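Local coordinates for protein pinoresinol-lariciresinol reductase (Thuja plicata, PDB 1QYD) that reduces (-)-pinoresinol to (-)-lariciresinol and then to (+)-secoisolariciresinol in lignan biosynthesis, using the 4R-hydride of NADPH, at residues 218-223 against 291-296; 191-196 against 280-285. All coordinates share one frame; numbering follows the deposited sequence.

Contact 1 and contact 2 lie about 11 Å apart, centre to centre, in one NmrA-type, Rossmann-clan reductase. Contact 1 joins neighbouring parallel strands and the helix that starts straight after one of them; its segments are mostly buried and are tied by backbone bonds and a glutamate cap. Contact 2, also largely buried but with partly exposed K191 and Y282 at its margin, sets a strand of a second small sheet against an irregular loop and relies on apolar side chains. R221 of contact 1 couples the two: NH1 and NH2 are hydrogen-bonded to F284 O and L281 O, while its aliphatic stem packs on I193 and Y282 of contact 2.

Contact 1: 218-223 against 291-296; sequences MYIRPP and IEATKL
M218 lays its thioether over A293, SD lying 3.7 Å from A293 CB, and its bent end carries CE on to L296 CD1. With CG anti to the backbone N (chi1 -174°), M218 CG also comes close to A293 CB. I220 CG1 reaches the same methyl from a direction about a right angle away, so A293 CB sits in the corner between the two side chains. Alongside this apolar contact the backbones pair as parallel strands: Y219 N donates to I291 O at 2.9 Å, and A293 N donates to Y219 O, almost in line with the carbonyl bond. The second bond already uses the first residue of the helix. In E292, at the N-cap, the bend at chi2 (-76°) places CD so that the carboxylate lies by T294 N at the helix start and by R221 N. Its OE1 is gripped by three donors. R221 N, at 2.9 Å, and T294 N, at 2.8 Å, both lie well out of the carboxylate plane, whereas T294 OG1 donates to the syn lone pair. OE1 thus takes part in the cap and also fastens the chain leaving strand 217-219, while OE2 accepts a weak bond from K295 N. Strand 217-219 is the middle of a three-stranded parallel sheet, between 154-156 and 290-292, while Y203 of helix 197-207 packs on I220, A293 and T294.

Contact 2: 191-196 against 280-285; sequences KGIWVD and DLYNFE
I193 sets CG1 beside its own backbone N (chi1 -64°) and extends CD1 anti to CA (chi2 175°), which carries this methyl to the edge of the Y282 ring. The pair joins strand 191-195, the middle strand of a small mixed sheet in this NmrA-type, Rossmann-clan reductase, to the irregular loop between helix 272-275 and strand 290-292. The two side chains cross at about a right angle, and CD1 approaches near the ring plane, so the meeting is methyl to rim, without CH-pi stacking over a face. L281 supplies the other half of the contact. Its CD2 sits 3.5 Å from I193 N and 4.1 Å from G192 CA, on the backbone of the strand. The binding between these two segments is thus apolar. K191 NZ forms a salt bridge with E231. The Y282 ring also takes a cation-pi contact from R221. L281 also packs on M159 and I275, and its side chain lies about 7 Å from that of H271, the inferred substrate-binding histidine. At the tightest point, I193 CD1 and Y282 CD1 are 3.3 Å apart.

Contact 1: 218-223 against 291-296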
ATOM      1  N   MET A 218     -23.908  -6.950  -8.644  1.00 22.34           N
ATOM      2  CA  MET A 218     -24.896  -6.129  -9.321  1.00 16.12           C
ATOM      3  C   MET A 218     -24.186  -5.221 -10.282  1.00 12.49           C
ATOM      4  O   MET A 218     -23.508  -4.292  -9.858  1.00 20.39           O
ATOM      5  CB  MET A 218     -25.683  -5.271  -8.335  1.00 14.29           C
ATOM      6  CG  MET A 218     -26.776  -4.565  -9.102  1.00  8.15           C
ATOM      7  SD  MET A 218     -27.458  -3.172  -8.201  1.00 14.91           S
ATOM      8  CE  MET A 218     -29.089  -3.769  -8.291  1.00  2.00           C
ATOM      9  N   TYR A 219     -24.314  -5.513 -11.572  1.00 14.29           N
ATOM     10  CA  TYR A 219     -23.736  -4.704 -12.641  1.00  9.72           C
ATOM     11  C   TYR A 219     -24.727  -3.618 -13.057  1.00  9.42           C
ATOM     12  O   TYR A 219     -25.934  -3.843 -13.115  1.00 12.36           O
ATOM     13  CB  TYR A 219     -23.418  -5.572 -13.857  1.00  2.00           C
ATOM     14  CG  TYR A 219     -22.355  -6.653 -13.662  1.00  5.42           C
ATOM     15  CD1 TYR A 219     -21.024  -6.298 -13.475  1.00  7.27           C
ATOM     16  CD2 TYR A 219     -22.697  -8.008 -13.679  1.00  7.37           C
ATOM     17  CE1 TYR A 219     -20.050  -7.290 -13.309  1.00  9.95           C
ATOM     18  CE2 TYR A 219     -21.731  -8.998 -13.512  1.00  2.00           C
ATOM     19  CZ  TYR A 219     -20.411  -8.635 -13.329  1.00  3.82           C
ATOM     20  OH  TYR A 219     -19.441  -9.607 -13.175  1.00  9.90           O
ATOM     21  N   ILE A 220     -24.295  -2.379 -13.270  1.00 11.77           N
ATOM     22  CA  ILE A 220     -25.191  -1.379 -13.829  1.00  4.76           C
ATOM     23  C   ILE A 220     -24.597  -1.304 -15.234  1.00  9.23           C
ATOM     24  O   ILE A 220     -23.396  -1.042 -15.444  1.00  3.15           O
ATOM     25  CB  ILE A 220     -25.075  -0.040 -13.102  1.00  2.00           C
ATOM     26  CG1 ILE A 220     -25.142  -0.156 -11.582  1.00  2.00           C
ATOM     27  CG2 ILE A 220     -26.257   0.778 -13.589  1.00  7.96           C
ATOM     28  CD1 ILE A 220     -25.320   1.144 -10.777  1.00  2.00           C
ATOM     29  N   ARG A 221     -25.471  -1.699 -16.181  1.00  7.90           N
ATOM     30  CA  ARG A 221     -25.115  -1.784 -17.598  1.00  6.16           C
ATOM     31  C   ARG A 221     -26.165  -1.109 -18.435  1.00  3.83           C
ATOM     32  O   ARG A 221     -26.771  -1.807 -19.251  1.00  4.95           O
ATOM     33  CB  ARG A 221     -24.993  -3.262 -18.052  1.00  4.21           C
ATOM     34  CG  ARG A 221     -23.600  -3.804 -17.910  1.00  2.00           C
ATOM     35  CD  ARG A 221     -23.456  -5.205 -18.438  1.00  2.00           C
ATOM     36  NE  ARG A 221     -22.040  -5.549 -18.358  1.00  4.01           N
ATOM     37  CZ  ARG A 221     -21.548  -6.754 -18.677  1.00  5.14           C
ATOM     38  NH1 ARG A 221     -22.297  -7.779 -19.100  1.00  2.00           N
ATOM     39  NH2 ARG A 221     -20.239  -6.912 -18.604  1.00  7.53           N
ATOM     40  N   PRO A 222     -26.483   0.200 -18.293  1.00  6.75           N
ATOM     41  CA  PRO A 222     -27.746   0.769 -18.744  1.00  4.38           C
ATOM     42  C   PRO A 222     -27.636   0.721 -20.236  1.00 12.88           C
ATOM     43  O   PRO A 222     -26.614   1.133 -20.782  1.00 14.12           O
ATOM     44  CB  PRO A 222     -27.808   2.149 -18.250  1.00  2.00           C
ATOM     45  CG  PRO A 222     -26.709   2.186 -17.238  1.00  2.00           C
ATOM     46  CD  PRO A 222     -25.634   1.261 -17.791  1.00  2.00           C
ATOM     47  N   PRO A 223     -28.621   0.101 -20.895  1.00 16.83           N
ATOM     48  CA  PRO A 223     -28.527  -0.298 -22.304  1.00 19.06           C
ATOM     49  C   PRO A 223     -27.977   0.812 -23.220  1.00 21.48           C
ATOM     50  O   PRO A 223     -26.959   0.647 -23.906  1.00 18.10           O
ATOM     51  CB  PRO A 223     -29.944  -0.720 -22.605  1.00 20.70           C
ATOM     52  CG  PRO A 223     -30.532  -1.144 -21.263  1.00 21.77           C
ATOM     53  CD  PRO A 223     -29.960  -0.120 -20.335  1.00 13.62           C
ATOM     54  N   ILE A 291     -26.346 -10.063 -11.334  1.00 18.49           N
ATOM     55  CA  ILE A 291     -27.524  -9.441 -11.941  1.00 18.05           C
ATOM     56  C   ILE A 291     -27.180  -8.105 -12.625  1.00 20.50           C
ATOM     57  O   ILE A 291     -26.030  -7.663 -12.608  1.00 20.66           O
ATOM     58  CB  ILE A 291     -28.717  -9.089 -10.956  1.00 20.68           C
ATOM     59  CG1 ILE A 291     -28.276  -8.317  -9.734  1.00 20.67           C
ATOM     60  CG2 ILE A 291     -29.433 -10.350 -10.634  1.00 19.34           C
ATOM     61  CD1 ILE A 291     -27.451  -9.004  -8.666  1.00 22.46           C
ATOM     62  N   GLU A 292     -28.171  -7.460 -13.271  1.00 20.67           N
ATOM     63  CA  GLU A 292     -28.027  -6.144 -13.879  1.00 21.29           C
ATOM     64  C   GLU A 292     -28.979  -5.183 -13.153  1.00 22.83           C
ATOM     65  O   GLU A 292     -30.177  -5.451 -13.027  1.00 27.56           O
ATOM     66  CB  GLU A 292     -28.390  -6.222 -15.361  1.00 20.13           C
ATOM     67  CG  GLU A 292     -27.912  -5.082 -16.272  1.00 15.67           C
ATOM     68  CD  GLU A 292     -28.634  -3.735 -16.225  1.00 18.25           C
ATOM     69  OE1 GLU A 292     -28.127  -2.798 -15.598  1.00 18.92           O
ATOM     70  OE2 GLU A 292     -29.689  -3.625 -16.845  1.00  6.92           O
ATOM     71  N   ALA A 293     -28.488  -4.022 -12.712  1.00 15.60           N
ATOM     72  CA  ALA A 293     -29.275  -3.071 -11.966  1.00 12.63           C
ATOM     73  C   ALA A 293     -30.484  -2.488 -12.642  1.00 12.16           C
ATOM     74  O   ALA A 293     -31.497  -2.270 -11.990  1.00 10.75           O
ATOM     75  CB  ALA A 293     -28.402  -1.933 -11.550  1.00 13.52           C
ATOM     76  N   THR A 294     -30.393  -2.291 -13.960  1.00 19.27           N
ATOM     77  CA  THR A 294     -31.451  -1.670 -14.765  1.00 20.59           C
ATOM     78  C   THR A 294     -32.568  -2.610 -15.167  1.00 21.85           C
ATOM     79  O   THR A 294     -33.705  -2.154 -15.276  1.00 26.04           O
ATOM     80  CB  THR A 294     -30.814  -1.043 -15.994  1.00 19.70           C
ATOM     81  OG1 THR A 294     -29.816  -0.197 -15.437  1.00 15.10           O
ATOM     82  CG2 THR A 294     -31.754  -0.297 -16.921  1.00 26.38           C
ATOM     83  N   LYS A 295     -32.278  -3.906 -15.377  1.00 23.77           N
ATOM     84  CA  LYS A 295     -33.293  -4.932 -15.611  1.00 23.40           C
ATOM     85  C   LYS A 295     -34.237  -5.034 -14.409  1.00 23.99           C
ATOM     86  O   LYS A 295     -35.461  -4.938 -14.545  1.00 24.54           O
ATOM     87  CB  LYS A 295     -32.664  -6.323 -15.818  1.00 30.98           C
ATOM     88  CG  LYS A 295     -32.213  -6.785 -17.206  1.00 31.51           C
ATOM     89  CD  LYS A 295     -31.478  -8.130 -17.064  1.00 37.12           C
ATOM     90  CE  LYS A 295     -30.968  -8.628 -18.431  1.00 41.69           C
ATOM     91  NZ  LYS A 295     -30.256  -9.902 -18.386  1.00 42.90           N
ATOM     92  N   LEU A 296     -33.631  -5.213 -13.220  1.00 24.20           N
ATOM     93  CA  LEU A 296     -34.310  -5.317 -11.927  1.00 21.71           C
ATOM     94  C   LEU A 296     -35.187  -4.131 -11.567  1.00 20.45           C
ATOM     95  O   LEU A 296     -36.330  -4.283 -11.118  1.00 16.33           O
ATOM     96  CB  LEU A 296     -33.306  -5.462 -10.806  1.00 24.95           C
ATOM     97  CG  LEU A 296     -32.501  -6.716 -10.627  1.00 27.34           C
ATOM     98  CD1 LEU A 296     -31.177  -6.365  -9.963  1.00 24.69           C
ATOM     99  CD2 LEU A 296     -33.331  -7.713  -9.853  1.00 23.83           C
TER

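Contact 2: 191-196 against 280-285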
ATOM      1  N   LYS A 191     -16.285  -0.907 -26.496  1.00 19.49           N
ATOM      2  CA  LYS A 191     -17.381  -0.454 -25.672  1.00 18.71           C
ATOM      3  C   LYS A 191     -17.066  -0.300 -24.187  1.00 20.73           C
ATOM      4  O   LYS A 191     -16.322  -1.071 -23.573  1.00 21.17           O
ATOM      5  CB  LYS A 191     -18.519  -1.434 -25.888  1.00 14.42           C
ATOM      6  CG  LYS A 191     -19.017  -1.374 -27.338  1.00 13.04           C
ATOM      7  CD  LYS A 191     -19.849  -0.139 -27.534  1.00 11.87           C
ATOM      8  CE  LYS A 191     -20.428  -0.244 -28.907  1.00 18.39           C
ATOM      9  NZ  LYS A 191     -21.622   0.578 -28.968  1.00 23.80           N
ATOM     10  N   GLY A 192     -17.644   0.785 -23.664  1.00 19.28           N
ATOM     11  CA  GLY A 192     -17.560   1.178 -22.266  1.00 16.94           C
ATOM     12  C   GLY A 192     -18.960   1.496 -21.725  1.00 15.54           C
ATOM     13  O   GLY A 192     -19.950   1.541 -22.472  1.00 12.55           O
ATOM     14  N   ILE A 193     -19.082   1.685 -20.408  1.00  5.04           N
ATOM     15  CA  ILE A 193     -20.383   1.954 -19.829  1.00  2.00           C
ATOM     16  C   ILE A 193     -20.166   3.193 -19.005  1.00  2.00           C
ATOM     17  O   ILE A 193     -19.137   3.363 -18.373  1.00  8.98           O
ATOM     18  CB  ILE A 193     -20.833   0.690 -19.005  1.00  2.68           C
ATOM     19  CG1 ILE A 193     -20.991  -0.466 -19.971  1.00  2.00           C
ATOM     20  CG2 ILE A 193     -22.170   0.895 -18.302  1.00  2.00           C
ATOM     21  CD1 ILE A 193     -21.312  -1.759 -19.298  1.00  2.89           C
ATOM     22  N   TRP A 194     -21.107   4.111 -19.014  1.00  2.00           N
ATOM     23  CA  TRP A 194     -20.884   5.402 -18.424  1.00  2.00           C
ATOM     24  C   TRP A 194     -22.128   5.682 -17.577  1.00  7.30           C
ATOM     25  O   TRP A 194     -23.226   5.562 -18.145  1.00  9.75           O
ATOM     26  CB  TRP A 194     -20.709   6.393 -19.588  1.00 11.33           C
ATOM     27  CG  TRP A 194     -19.691   6.072 -20.700  1.00  8.71           C
ATOM     28  CD1 TRP A 194     -19.948   5.111 -21.651  1.00 11.26           C
ATOM     29  CD2 TRP A 194     -18.467   6.651 -20.896  1.00  8.28           C
ATOM     30  NE1 TRP A 194     -18.910   5.047 -22.435  1.00  7.47           N
ATOM     31  CE2 TRP A 194     -18.016   5.948 -22.020  1.00  7.24           C
ATOM     32  CE3 TRP A 194     -17.663   7.640 -20.337  1.00 11.44           C
ATOM     33  CZ2 TRP A 194     -16.777   6.211 -22.593  1.00  4.89           C
ATOM     34  CZ3 TRP A 194     -16.411   7.912 -20.917  1.00  8.33           C
ATOM     35  CH2 TRP A 194     -15.969   7.204 -22.031  1.00  6.86           C
ATOM     36  N   VAL A 195     -22.042   5.998 -16.247  1.00  5.21           N
ATOM     37  CA  VAL A 195     -23.224   6.195 -15.390  1.00  3.50           C
ATOM     38  C   VAL A 195     -23.221   7.433 -14.486  1.00  5.73           C
ATOM     39  O   VAL A 195     -22.258   7.789 -13.815  1.00  2.00           O
ATOM     40  CB  VAL A 195     -23.463   4.933 -14.481  1.00  7.60           C
ATOM     41  CG1 VAL A 195     -24.811   5.026 -13.778  1.00  7.98           C
ATOM     42  CG2 VAL A 195     -23.585   3.663 -15.317  1.00  9.55           C
ATOM     43  N   ASP A 196     -24.351   8.140 -14.468  1.00 12.96           N
ATOM     44  CA  ASP A 196     -24.492   9.337 -13.654  1.00 19.17           C
ATOM     45  C   ASP A 196     -24.366   8.885 -12.222  1.00 23.22           C
ATOM     46  O   ASP A 196     -24.892   7.836 -11.830  1.00 31.63           O
ATOM     47  CB  ASP A 196     -25.858   9.980 -13.896  1.00 19.08           C
ATOM     48  CG  ASP A 196     -26.233  11.199 -13.045  1.00 23.60           C
ATOM     49  OD1 ASP A 196     -25.351  11.950 -12.609  1.00 26.24           O
ATOM     50  OD2 ASP A 196     -27.435  11.407 -12.828  1.00 19.66           O
ATOM     51  N   ASP A 280     -12.435  -4.445 -20.339  1.00 15.64           N
ATOM     52  CA  ASP A 280     -13.068  -5.006 -19.142  1.00 14.61           C
ATOM     53  C   ASP A 280     -14.365  -4.382 -18.603  1.00 12.17           C
ATOM     54  O   ASP A 280     -14.702  -4.580 -17.430  1.00 20.59           O
ATOM     55  CB  ASP A 280     -12.048  -5.027 -18.008  1.00 16.19           C
ATOM     56  CG  ASP A 280     -10.829  -5.873 -18.294  1.00 23.17           C
ATOM     57  OD1 ASP A 280      -9.727  -5.479 -17.894  1.00 25.96           O
ATOM     58  OD2 ASP A 280     -10.997  -6.932 -18.897  1.00 25.14           O
ATOM     59  N   LEU A 281     -15.157  -3.649 -19.383  1.00  2.22           N
ATOM     60  CA  LEU A 281     -16.414  -3.159 -18.859  1.00  5.00           C
ATOM     61  C   LEU A 281     -17.630  -3.940 -19.348  1.00  6.30           C
ATOM     62  O   LEU A 281     -18.604  -4.169 -18.620  1.00  6.81           O
ATOM     63  CB  LEU A 281     -16.527  -1.665 -19.213  1.00  4.72           C
ATOM     64  CG  LEU A 281     -16.012  -0.739 -18.089  1.00  6.44           C
ATOM     65  CD1 LEU A 281     -14.525  -0.702 -18.084  1.00  6.74           C
ATOM     66  CD2 LEU A 281     -16.426   0.671 -18.310  1.00  3.45           C
ATOM     67  N   TYR A 282     -17.530  -4.360 -20.605  1.00 10.54           N
ATOM     68  CA  TYR A 282     -18.556  -5.095 -21.311  1.00 13.91           C
ATOM     69  C   TYR A 282     -18.037  -6.365 -21.974  1.00 15.31           C
ATOM     70  O   TYR A 282     -18.853  -7.126 -22.484  1.00 15.94           O
ATOM     71  CB  TYR A 282     -19.185  -4.226 -22.388  1.00 14.29           C
ATOM     72  CG  TYR A 282     -20.645  -4.601 -22.569  1.00 26.43           C
ATOM     73  CD1 TYR A 282     -21.578  -4.073 -21.688  1.00 37.88           C
ATOM     74  CD2 TYR A 282     -21.072  -5.519 -23.530  1.00 33.31           C
ATOM     75  CE1 TYR A 282     -22.917  -4.460 -21.747  1.00 41.55           C
ATOM     76  CE2 TYR A 282     -22.414  -5.917 -23.598  1.00 36.47           C
ATOM     77  CZ  TYR A 282     -23.334  -5.385 -22.697  1.00 40.43           C
ATOM     78  OH  TYR A 282     -24.658  -5.790 -22.705  1.00 43.94           O
ATOM     79  N   ASN A 283     -16.736  -6.694 -21.990  1.00 19.02           N
ATOM     80  CA  ASN A 283     -16.217  -7.896 -22.631  1.00 18.18           C
ATOM     81  C   ASN A 283     -16.527  -9.223 -21.923  1.00 26.91           C
ATOM     82  O   ASN A 283     -15.732 -10.176 -21.981  1.00 26.87           O
ATOM     83  CB  ASN A 283     -14.691  -7.763 -22.801  1.00 18.56           C
ATOM     84  CG  ASN A 283     -13.775  -7.945 -21.574  1.00 21.74           C
ATOM     85  OD1 ASN A 283     -14.197  -7.877 -20.418  1.00 30.46           O
ATOM     86  ND2 ASN A 283     -12.477  -8.187 -21.756  1.00 19.48           N
ATOM     87  N   PHE A 284     -17.672  -9.347 -21.227  1.00 28.68           N
ATOM     88  CA  PHE A 284     -18.005 -10.595 -20.549  1.00 27.91           C
ATOM     89  C   PHE A 284     -19.480 -10.717 -20.218  1.00 31.26           C
ATOM     90  O   PHE A 284     -20.293  -9.790 -20.175  1.00 33.11           O
ATOM     91  CB  PHE A 284     -17.183 -10.755 -19.233  1.00 26.41           C
ATOM     92  CG  PHE A 284     -17.413  -9.612 -18.268  1.00 19.36           C
ATOM     93  CD1 PHE A 284     -16.551  -8.527 -18.305  1.00 19.92           C
ATOM     94  CD2 PHE A 284     -18.519  -9.617 -17.424  1.00 15.54           C
ATOM     95  CE1 PHE A 284     -16.811  -7.429 -17.494  1.00 28.15           C
ATOM     96  CE2 PHE A 284     -18.771  -8.524 -16.620  1.00 20.62           C
ATOM     97  CZ  PHE A 284     -17.922  -7.422 -16.649  1.00 24.53           C
ATOM     98  N   GLU A 285     -19.682 -11.969 -19.847  1.00 32.41           N
ATOM     99  CA  GLU A 285     -20.943 -12.550 -19.474  1.00 33.02           C
ATOM    100  C   GLU A 285     -21.473 -12.051 -18.173  1.00 32.10           C
ATOM    101  O   GLU A 285     -20.688 -11.630 -17.325  1.00 37.08           O
ATOM    102  CB  GLU A 285     -20.773 -14.071 -19.406  1.00 41.61           C
ATOM    103  CG  GLU A 285     -19.394 -14.633 -18.959  1.00 42.10           C
ATOM    104  CD  GLU A 285     -18.906 -14.334 -17.542  1.00 46.96           C
ATOM    105  OE1 GLU A 285     -17.692 -14.229 -17.333  1.00 42.71           O
ATOM    106  OE2 GLU A 285     -19.739 -14.227 -16.639  1.00 54.81           O
TER